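Local coordinates for LIM domain only protein 7 (Homo sapiens, PDB 2EAQ), which probably binds short, C-terminal peptide tails of partner proteins through its PDZ domain, as most domains of this family do, at residues Asp4-Ile9 and Val82-Arg87; Ala33-Gly38 and Leu46-Glu51; Ile9-Gly14 and Lys74-Gly79. All blocks are in the same frame, centred on the assembly; numbering follows the deposited sequence.

Contact 1 of 3, residues Asp4-Ile9 and Val82-Arg87; sequences DMRISI and VMDVRR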
loop_
_atom_site.group_PDB
_atom_site.type_symbol
_atom_site.label_atom_id
_atom_site.label_comp_id
_atom_site.label_asym_id
_atom_site.label_seq_id
_atom_site.Cartn_x
_atom_site.Cartn_y
_atom_site.Cartn_z
ATOM N N ASP A 4 3.894 11.559 -8.462
ATOM C CA ASP A 4 3.780 10.123 -8.526
ATOM C C ASP A 4 5.098 9.588 -8.045
ATOM O O ASP A 4 6.146 10.171 -8.361
ATOM C CB ASP A 4 3.544 9.604 -9.946
ATOM C CG ASP A 4 2.127 9.798 -10.387
ATOM O OD1 ASP A 4 1.272 9.835 -9.497
ATOM O OD2 ASP A 4 1.861 9.920 -11.597
ATOM N N MET A 5 5.068 8.505 -7.270
ATOM C CA MET A 5 6.313 7.912 -6.776
ATOM C C MET A 5 6.113 6.437 -6.492
ATOM O O MET A 5 4.968 5.947 -6.463
ATOM C CB MET A 5 6.800 8.625 -5.556
ATOM C CG MET A 5 5.792 8.587 -4.419
ATOM S SD MET A 5 5.920 9.669 -2.885
ATOM C CE MET A 5 6.474 10.557 -3.259
ATOM N N ARG A 6 7.219 5.719 -6.334
ATOM C CA ARG A 6 7.204 4.284 -6.094
ATOM C C ARG A 6 7.810 4.071 -4.732
ATOM O O ARG A 6 8.849 4.678 -4.436
ATOM C CB ARG A 6 8.018 3.567 -7.192
ATOM C CG ARG A 6 8.024 2.076 -7.165
ATOM C CD ARG A 6 8.452 1.628 -8.577
ATOM N NE ARG A 6 7.282 1.731 -9.474
ATOM C CZ ARG A 6 7.311 1.598 -10.807
ATOM N NH1 ARG A 6 8.465 1.373 -11.448
ATOM N NH2 ARG A 6 6.179 1.662 -11.514
ATOM N N ILE A 7 7.191 3.290 -3.855
ATOM C CA ILE A 7 7.726 3.081 -2.513
ATOM C C ILE A 7 7.898 1.593 -2.269
ATOM O O ILE A 7 6.944 0.830 -2.419
ATOM C CB ILE A 7 6.783 3.678 -1.484
ATOM C CG1 ILE A 7 6.603 5.181 -1.744
ATOM C CG2 ILE A 7 7.323 3.419 -0.038
ATOM C CD1 ILE A 7 5.671 5.894 -0.687
ATOM N N SER A 8 9.101 1.163 -1.913
ATOM C CA SER A 8 9.373 -0.239 -1.670
ATOM C C SER A 8 9.335 -0.531 -0.186
ATOM O O SER A 8 9.969 0.158 0.594
ATOM C CB SER A 8 10.754 -0.555 -2.221
ATOM O OG SER A 8 10.906 -2.014 -2.134
ATOM N N ILE A 9 8.527 -1.521 0.179
ATOM C CA ILE A 9 8.323 -1.927 1.599
ATOM C C ILE A 9 8.627 -3.419 1.631
ATOM O O ILE A 9 8.223 -4.154 0.734
ATOM C CB ILE A 9 6.859 -1.633 2.100
ATOM C CG1 ILE A 9 6.470 -0.225 1.633
ATOM C CG2 ILE A 9 6.804 -1.782 3.613
ATOM C CD1 ILE A 9 5.083 0.203 2.092
ATOM N N VAL A 82 5.820 -3.270 -3.519
ATOM C CA VAL A 82 6.306 -2.115 -4.286
ATOM C C VAL A 82 5.028 -1.346 -4.644
ATOM O O VAL A 82 4.240 -1.813 -5.491
ATOM C CB VAL A 82 7.072 -2.537 -5.543
ATOM C CG1 VAL A 82 7.509 -1.321 -6.386
ATOM C CG2 VAL A 82 8.370 -3.237 -5.144
ATOM N N MET A 83 4.858 -0.191 -4.017
ATOM C CA MET A 83 3.621 0.584 -4.164
ATOM C C MET A 83 3.740 1.770 -5.043
ATOM O O MET A 83 4.690 2.542 -4.859
ATOM C CB MET A 83 3.166 1.079 -2.790
ATOM C CG MET A 83 3.142 0.029 -1.619
ATOM S SD MET A 83 2.342 0.676 -0.045
ATOM C CE MET A 83 1.313 1.960 -0.907
ATOM N N ASP A 84 2.862 1.926 -6.001
ATOM C CA ASP A 84 2.878 3.162 -6.791
ATOM C C ASP A 84 1.845 4.060 -6.135
ATOM O O ASP A 84 0.693 3.621 -5.957
ATOM C CB ASP A 84 2.500 2.886 -8.239
ATOM C CG ASP A 84 3.594 2.227 -8.996
ATOM O OD1 ASP A 84 4.681 2.138 -8.449
ATOM O OD2 ASP A 84 3.357 1.832 -10.142
ATOM N N VAL A 85 2.242 5.222 -5.654
ATOM C CA VAL A 85 1.358 6.151 -5.005
ATOM C C VAL A 85 1.419 7.520 -5.622
ATOM O O VAL A 85 2.341 7.872 -6.369
ATOM C CB VAL A 85 1.648 6.264 -3.449
ATOM C CG1 VAL A 85 1.722 4.874 -2.808
ATOM C CG2 VAL A 85 2.899 7.030 -3.175
ATOM N N ARG A 86 0.417 8.315 -5.317
ATOM C CA ARG A 86 0.314 9.719 -5.747
ATOM C C ARG A 86 0.207 10.496 -4.447
ATOM O O ARG A 86 -0.714 10.299 -3.637
ATOM C CB ARG A 86 -0.942 9.901 -6.596
ATOM C CG ARG A 86 -1.147 11.293 -7.104
ATOM C CD ARG A 86 -1.978 11.257 -8.377
ATOM N NE ARG A 86 -1.640 10.052 -9.120
ATOM C CZ ARG A 86 -1.611 9.931 -10.439
ATOM N NH1 ARG A 86 -1.898 10.965 -11.209
ATOM N NH2 ARG A 86 -1.318 8.751 -10.986
ATOM N N ARG A 87 1.124 11.426 -4.244
ATOM C CA ARG A 87 1.209 12.254 -3.051
ATOM C C ARG A 87 0.840 13.666 -3.414
ATOM O O ARG A 87 1.448 14.262 -4.317
ATOM C CB ARG A 87 2.625 12.185 -2.484
ATOM C CG ARG A 87 2.758 12.996 -1.187
ATOM C CD ARG A 87 4.055 12.726 -0.451
ATOM N NE ARG A 87 4.087 11.330 -0.001
ATOM C CZ ARG A 87 5.185 10.671 0.388
ATOM N NH1 ARG A 87 6.392 11.281 0.372
ATOM N NH2 ARG A 87 5.083 9.405 0.794
#
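Arg6 grips Asp84 side-on, NE donating to OD1 at 2.8 Å and NH2 to OD2 at 3.1 Å, one nitrogen for each oxygen. Guanidinium and carboxylate are nearly coplanar, and OD1 is met on its syn lone pair. A bend at chi3 (-79°) turns NE of Arg6 toward the acid. An alanine in place of Asp84 would probably leave the Arg6 guanidinium without its charge mate and freer to turn. Asp4 and Arg86 form a looser pair on this solvent-facing side: OD1 lies over one guanidinium face, 2.9 Å from NE, an attraction of charges with no N-H aimed at the oxygen. Charged residues suit this face, the long arginines reaching across to the short aspartates while their ends can stay hydrated.

The other face is tight and mostly apolar. Val85 sends CG2 to Met5 CG at 3.5 Å and to Ile7 CD1 at 3.9 Å, while Ile9 CD1 presses on Met83 SD. Met5 SD lies over the Arg87 guanidinium, 3.5 Å from CZ, though the end of this methionine is doubtful; the guanidinium makes a salt bridge to Asp50 and a hydrogen bond to Gln45 O. Met5 with Val85 and Ile7 with Met83 form the antiparallel hydrogen-bonded pairs. Strand 2-10 is outermost in its sheet within this chain; strand 80-88 comes next, hydrogen-bonded on its far side to strand 51-55, whose Ile52 and Ile55 pack on Met83.

Contact 2 of 3, residues Ala33-Gly38 and Leu46-Glu51; sequences ASVEAG and LQVDDE. With NI (nickel (II) ion), chain C.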
loop_
_atom_site.group_PDB
_atom_site.type_symbol
_atom_site.label_atom_id
_atom_site.label_comp_id
_atom_site.label_asym_id
_atom_site.label_seq_id
_atom_site.Cartn_x
_atom_site.Cartn_y
_atom_site.Cartn_z
ATOM N N ALA A 33 -4.573 5.307 5.165
ATOM C CA ALA A 33 -5.309 5.887 6.312
ATOM C C ALA A 33 -4.422 6.131 7.542
ATOM O O ALA A 33 -4.605 7.081 8.323
ATOM C CB ALA A 33 -6.441 4.949 6.699
ATOM N N SER A 34 -3.454 5.239 7.739
ATOM C CA SER A 34 -2.591 5.324 8.925
ATOM C C SER A 34 -1.300 4.599 8.587
ATOM O O SER A 34 -1.270 3.709 7.710
ATOM C CB SER A 34 -3.294 4.622 10.104
ATOM O OG SER A 34 -3.365 3.194 9.922
ATOM N N VAL A 35 -0.215 5.020 9.262
ATOM C CA VAL A 35 1.136 4.404 9.138
ATOM C C VAL A 35 1.629 4.311 10.558
ATOM O O VAL A 35 1.845 5.331 11.204
ATOM C CB VAL A 35 2.058 5.257 8.253
ATOM C CG1 VAL A 35 3.430 4.561 8.150
ATOM C CG2 VAL A 35 1.522 5.376 6.882
ATOM N N GLU A 36 1.848 3.079 11.013
ATOM C CA GLU A 36 2.217 2.818 12.383
ATOM C C GLU A 36 3.676 3.025 12.708
ATOM O O GLU A 36 4.567 2.614 11.968
ATOM C CB GLU A 36 1.914 1.382 12.702
ATOM C CG GLU A 36 0.468 0.964 12.702
ATOM C CD GLU A 36 0.443 -0.485 13.227
ATOM O OE1 GLU A 36 0.447 -0.681 14.480
ATOM O OE2 GLU A 36 0.506 -1.403 12.404
ATOM N N ALA A 37 3.934 3.734 13.789
ATOM C CA ALA A 37 5.310 3.908 14.248
ATOM C C ALA A 37 5.905 2.536 14.486
ATOM O O ALA A 37 5.253 1.610 14.972
ATOM C CB ALA A 37 5.327 4.718 15.534
ATOM N N GLY A 38 7.169 2.437 14.080
ATOM C CA GLY A 38 7.956 1.228 14.231
ATOM C C GLY A 38 7.798 0.175 13.144
ATOM O O GLY A 38 8.473 -0.858 13.200
ATOM N N LEU A 46 6.159 5.625 3.710
ATOM C CA LEU A 46 4.796 5.774 3.157
ATOM C C LEU A 46 4.121 6.794 4.053
ATOM O O LEU A 46 4.384 6.863 5.262
ATOM C CB LEU A 46 4.120 4.413 3.273
ATOM C CG LEU A 46 2.660 4.332 2.791
ATOM C CD1 LEU A 46 2.655 4.501 1.200
ATOM C CD2 LEU A 46 2.025 2.968 3.176
ATOM N N GLN A 47 3.246 7.611 3.490
ATOM C CA GLN A 47 2.576 8.643 4.307
ATOM C C GLN A 47 1.053 8.625 4.224
ATOM O O GLN A 47 0.497 8.258 3.193
ATOM C CB GLN A 47 3.062 10.038 3.885
ATOM C CG GLN A 47 4.572 10.187 4.193
ATOM C CD GLN A 47 5.165 11.516 3.812
ATOM O OE1 GLN A 47 4.481 12.453 3.466
ATOM N NE2 GLN A 47 6.511 11.590 3.908
ATOM N N VAL A 48 0.429 9.006 5.339
ATOM C CA VAL A 48 -1.045 9.116 5.394
ATOM C C VAL A 48 -1.479 10.063 4.293
ATOM O O VAL A 48 -0.787 11.052 4.004
ATOM C CB VAL A 48 -1.470 9.635 6.755
ATOM C CG1 VAL A 48 -2.976 9.958 6.755
ATOM C CG2 VAL A 48 -1.121 8.619 7.821
ATOM N N ASP A 49 -2.606 9.701 3.645
ATOM C CA ASP A 49 -3.209 10.419 2.521
ATOM C C ASP A 49 -2.568 10.143 1.184
ATOM O O ASP A 49 -3.047 10.647 0.155
ATOM C CB ASP A 49 -3.240 11.935 2.765
ATOM C CG ASP A 49 -4.343 12.364 3.731
ATOM O OD1 ASP A 49 -5.342 11.645 3.871
ATOM O OD2 ASP A 49 -4.212 13.468 4.322
ATOM N N ASP A 50 -1.463 9.392 1.154
ATOM C CA ASP A 50 -0.927 9.023 -0.155
ATOM C C ASP A 50 -2.011 8.217 -0.880
ATOM O O ASP A 50 -2.647 7.342 -0.272
ATOM C CB ASP A 50 0.317 8.106 -0.052
ATOM C CG ASP A 50 1.569 8.827 0.353
ATOM O OD1 ASP A 50 1.587 10.056 0.327
ATOM O OD2 ASP A 50 2.550 8.096 0.663
ATOM N N GLU A 51 -2.272 8.485 -2.152
ATOM C CA GLU A 51 -3.258 7.703 -2.924
ATOM C C GLU A 51 -2.571 6.478 -3.446
ATOM O O GLU A 51 -1.467 6.608 -4.021
ATOM C CB GLU A 51 -3.823 8.509 -4.085
ATOM C CG GLU A 51 -4.964 7.684 -4.757
ATOM C CD GLU A 51 -5.567 8.298 -5.987
ATOM O OE1 GLU A 51 -5.155 9.396 -6.377
ATOM O OE2 GLU A 51 -6.437 7.602 -6.558
HETATM NI NI NI C . -6.589 13.352 5.019
HETATM O O HOH W 1 -9.050 13.257 4.878
HETATM O O HOH W 2 -7.207 14.303 2.991
HETATM O O HOH W 3 -5.147 14.692 5.936
#
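Two peptide groups have valine methyls above their planes but off their rims. Both methyls of Val48 stand above the plane of the Ala33-Ser34 peptide, outside its oxygen-side rim, CG1 3.7 Å from Ala33 O and CG2 3.8 Å from Ser34 CA. Val35 CG2 lies above the plane of the Leu46-Gln47 peptide, displaced past its carbonyl oxygen, with Leu46 O at 3.6 Å. With CG1 of Val35 anti to the backbone N (chi1 -179°), CG2 falls beside that N, and this branch also reaches Val48 CG2. No hydrogen bond joins the segments, so short, branched, apolar residues suit the job of covering backbone.

A third flat group, the Asp50 carboxylate, is met from above its plane by Gln47 N, 3.0 Å from OD2, while OD1 pairs with Arg87 of strand 80-88. The Gln47 bond braces a type II beta turn, Gln47 to Asp50, which in the PDZ fold leads from the short helix 40-43 into strand 51-55. Across from it Ala33 and Ser34 form a classic beta bulge against Thr22, near the end of strand 29-35.

Asp49 takes the third turn position with positive phi (81°), where many PDZ domains have glycine. Its CB is directed away from the strand, and the carboxylate chelates a nickel ion through OD1 at 2.4 Å and OD2 at 2.5 Å; three waters also bind the metal.

Contact 3 of 3, residues Ile9-Gly14 and Lys74-Gly79; sequences INQTPG and KAQETG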
loop_
_atom_site.group_PDB
_atom_site.type_symbol
_atom_site.label_atom_id
_atom_site.label_comp_id
_atom_site.label_asym_id
_atom_site.label_seq_id
_atom_site.Cartn_x
_atom_site.Cartn_y
_atom_site.Cartn_z
ATOM N N ILE A 9 8.527 -1.521 0.179
ATOM C CA ILE A 9 8.323 -1.927 1.599
ATOM C C ILE A 9 8.627 -3.419 1.631
ATOM O O ILE A 9 8.223 -4.154 0.734
ATOM C CB ILE A 9 6.859 -1.633 2.100
ATOM C CG1 ILE A 9 6.470 -0.225 1.633
ATOM C CG2 ILE A 9 6.804 -1.782 3.613
ATOM C CD1 ILE A 9 5.083 0.203 2.092
ATOM N N ASN A 10 9.356 -3.873 2.641
ATOM C CA ASN A 10 9.781 -5.289 2.713
ATOM C C ASN A 10 9.768 -5.806 4.110
ATOM O O ASN A 10 10.129 -5.063 5.033
ATOM C CB ASN A 10 11.215 -5.443 2.187
ATOM C CG ASN A 10 11.351 -4.977 0.763
ATOM O OD1 ASN A 10 11.085 -5.724 -0.175
ATOM N ND2 ASN A 10 11.728 -3.727 0.582
ATOM N N GLN A 11 9.334 -7.058 4.306
ATOM C CA GLN A 11 9.400 -7.675 5.631
ATOM C C GLN A 11 9.538 -9.171 5.428
ATOM O O GLN A 11 9.561 -9.631 4.290
ATOM C CB GLN A 11 8.170 -7.278 6.488
ATOM C CG GLN A 11 6.854 -7.806 5.934
ATOM C CD GLN A 11 5.678 -7.469 6.760
ATOM O OE1 GLN A 11 4.701 -8.248 6.749
ATOM N NE2 GLN A 11 5.733 -6.431 7.482
ATOM N N THR A 12 9.694 -9.912 6.511
ATOM C CA THR A 12 9.903 -11.362 6.358
ATOM C C THR A 12 8.762 -12.037 5.641
ATOM O O THR A 12 7.599 -11.748 5.933
ATOM C CB THR A 12 10.004 -11.968 7.721
ATOM O OG1 THR A 12 11.040 -11.273 8.419
ATOM C CG2 THR A 12 10.479 -13.419 7.620
ATOM N N PRO A 13 9.060 -12.907 4.697
ATOM C CA PRO A 13 7.967 -13.600 3.989
ATOM C C PRO A 13 7.150 -14.424 4.986
ATOM O O PRO A 13 7.722 -15.045 5.912
ATOM C CB PRO A 13 8.706 -14.543 3.017
ATOM C CG PRO A 13 10.064 -13.819 2.762
ATOM C CD PRO A 13 10.388 -13.196 4.123
ATOM N N GLY A 14 5.825 -14.381 4.785
ATOM C CA GLY A 14 4.891 -15.103 5.638
ATOM C C GLY A 14 4.798 -14.630 7.081
ATOM O O GLY A 14 4.413 -15.436 7.941
ATOM N N LYS A 74 -1.376 -11.593 -0.864
ATOM C CA LYS A 74 -0.203 -12.192 -1.483
ATOM C C LYS A 74 1.080 -11.421 -1.117
ATOM O O LYS A 74 2.105 -12.027 -0.846
ATOM C CB LYS A 74 -0.437 -12.232 -2.990
ATOM C CG LYS A 74 0.734 -12.883 -3.742
ATOM C CD LYS A 74 0.362 -13.045 -5.207
ATOM C CE LYS A 74 1.498 -13.646 -6.006
ATOM N NZ LYS A 74 1.216 -13.506 -7.458
ATOM N N ALA A 75 1.029 -10.093 -1.072
ATOM C CA ALA A 75 2.220 -9.336 -0.709
ATOM C C ALA A 75 2.588 -9.674 0.718
ATOM O O ALA A 75 3.766 -9.662 1.032
ATOM C CB ALA A 75 1.917 -7.802 -0.856
ATOM N N GLN A 76 1.614 -9.972 1.587
ATOM C CA GLN A 76 1.940 -10.351 2.965
ATOM C C GLN A 76 2.650 -11.683 2.942
ATOM O O GLN A 76 3.541 -11.945 3.751
ATOM C CB GLN A 76 0.701 -10.517 3.816
ATOM C CG GLN A 76 1.102 -10.615 5.241
ATOM C CD GLN A 76 0.478 -9.502 5.955
ATOM O OE1 GLN A 76 -0.581 -9.654 6.530
ATOM N NE2 GLN A 76 1.079 -8.341 5.862
ATOM N N GLU A 77 2.245 -12.563 2.045
ATOM C CA GLU A 77 2.914 -13.842 1.941
ATOM C C GLU A 77 4.352 -13.703 1.445
ATOM O O GLU A 77 5.272 -14.318 2.010
ATOM C CB GLU A 77 2.171 -14.796 0.986
ATOM C CG GLU A 77 2.723 -16.191 1.206
ATOM C CD GLU A 77 1.788 -17.354 0.820
ATOM O OE1 GLU A 77 2.317 -18.487 0.677
ATOM O OE2 GLU A 77 0.564 -17.129 0.674
ATOM N N THR A 78 4.625 -12.859 0.450
ATOM C CA THR A 78 6.001 -12.748 -0.114
ATOM C C THR A 78 6.867 -11.789 0.737
ATOM O O THR A 78 8.129 -11.871 0.690
ATOM C CB THR A 78 6.004 -12.182 -1.548
ATOM O OG1 THR A 78 5.535 -10.828 -1.520
ATOM C CG2 THR A 78 5.110 -12.988 -2.467
ATOM N N GLY A 79 6.222 -10.855 1.446
ATOM C CA GLY A 79 6.976 -9.859 2.187
ATOM C C GLY A 79 7.456 -8.688 1.361
ATOM O O GLY A 79 8.237 -7.850 1.852
HETATM O O HOH W 4 5.181 -10.614 5.153
#
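Gln11 N donates to Gly79 O at 2.8 Å, in the carbonyl plane and on a lone pair, and Asn10 CA adds a C-H...O contact to the same oxygen at 3.1 Å. Gly79 answers with its own CA, 3.3 Å from Gln11 O, so the two backbones lie in direct contact. Only glycine suits this closeness: a CB would run into Gln11 O, and the positive phi (82°) would jam it against the preceding carbonyl as well.

Gly79 is the residue at which the chain leaves helix 65-78, after its N-H has closed the last turn on Ala75 O. In PDZ domains this long helix flanks the peptide-binding groove, and here its C-terminal end is covered by the bend that follows strand 2-10. Carbonyls of a final helical turn lack N-H partners further along the helix, and the bend supplies some. Gly14 N lies 2.8 Å from Glu77 O and reaches Gln76 O at longer range, both bonds weak, while a water sits between Gln76 O and Thr12 O. Pro13, which has no N-H to satisfy, lays its ring beside the helix end with CG 3.4 Å from Thr78 O.

The side chains of Gln11 and Gln76 cross obliquely with their amide planes 19° apart, Gln11 OE1 standing 3.7 Å from Gln76 NE2. The Gln11 chain runs extended beyond CG, which carries its amide across to Gln76, and NE2 makes a weak hydrogen bond to Asp18 O. Asn10 OD1 is hydrogen-bonded to His80 ND1, just beyond the helix.

How the contacts relate
Contact 1 is the most buried of the three, a strand pairing with one face apolar and the other charged; contacts 2 and 3 lie at the surface and are smaller. Contact 2 relies on valine methyls against backbone, contact 3 on backbone hydrogen bonds at a helix end where glycines let the chains close up. Contacts 1 and 3 both use strand 2-10, sharing Ile9, and helix 65-78 runs on into strand 80-88. Contact 2, nested in the chain between the outer segments of both, meets contact 1 through the Arg87-Asp50 salt bridge, and contact 3 through packing of Leu46 on Ile9.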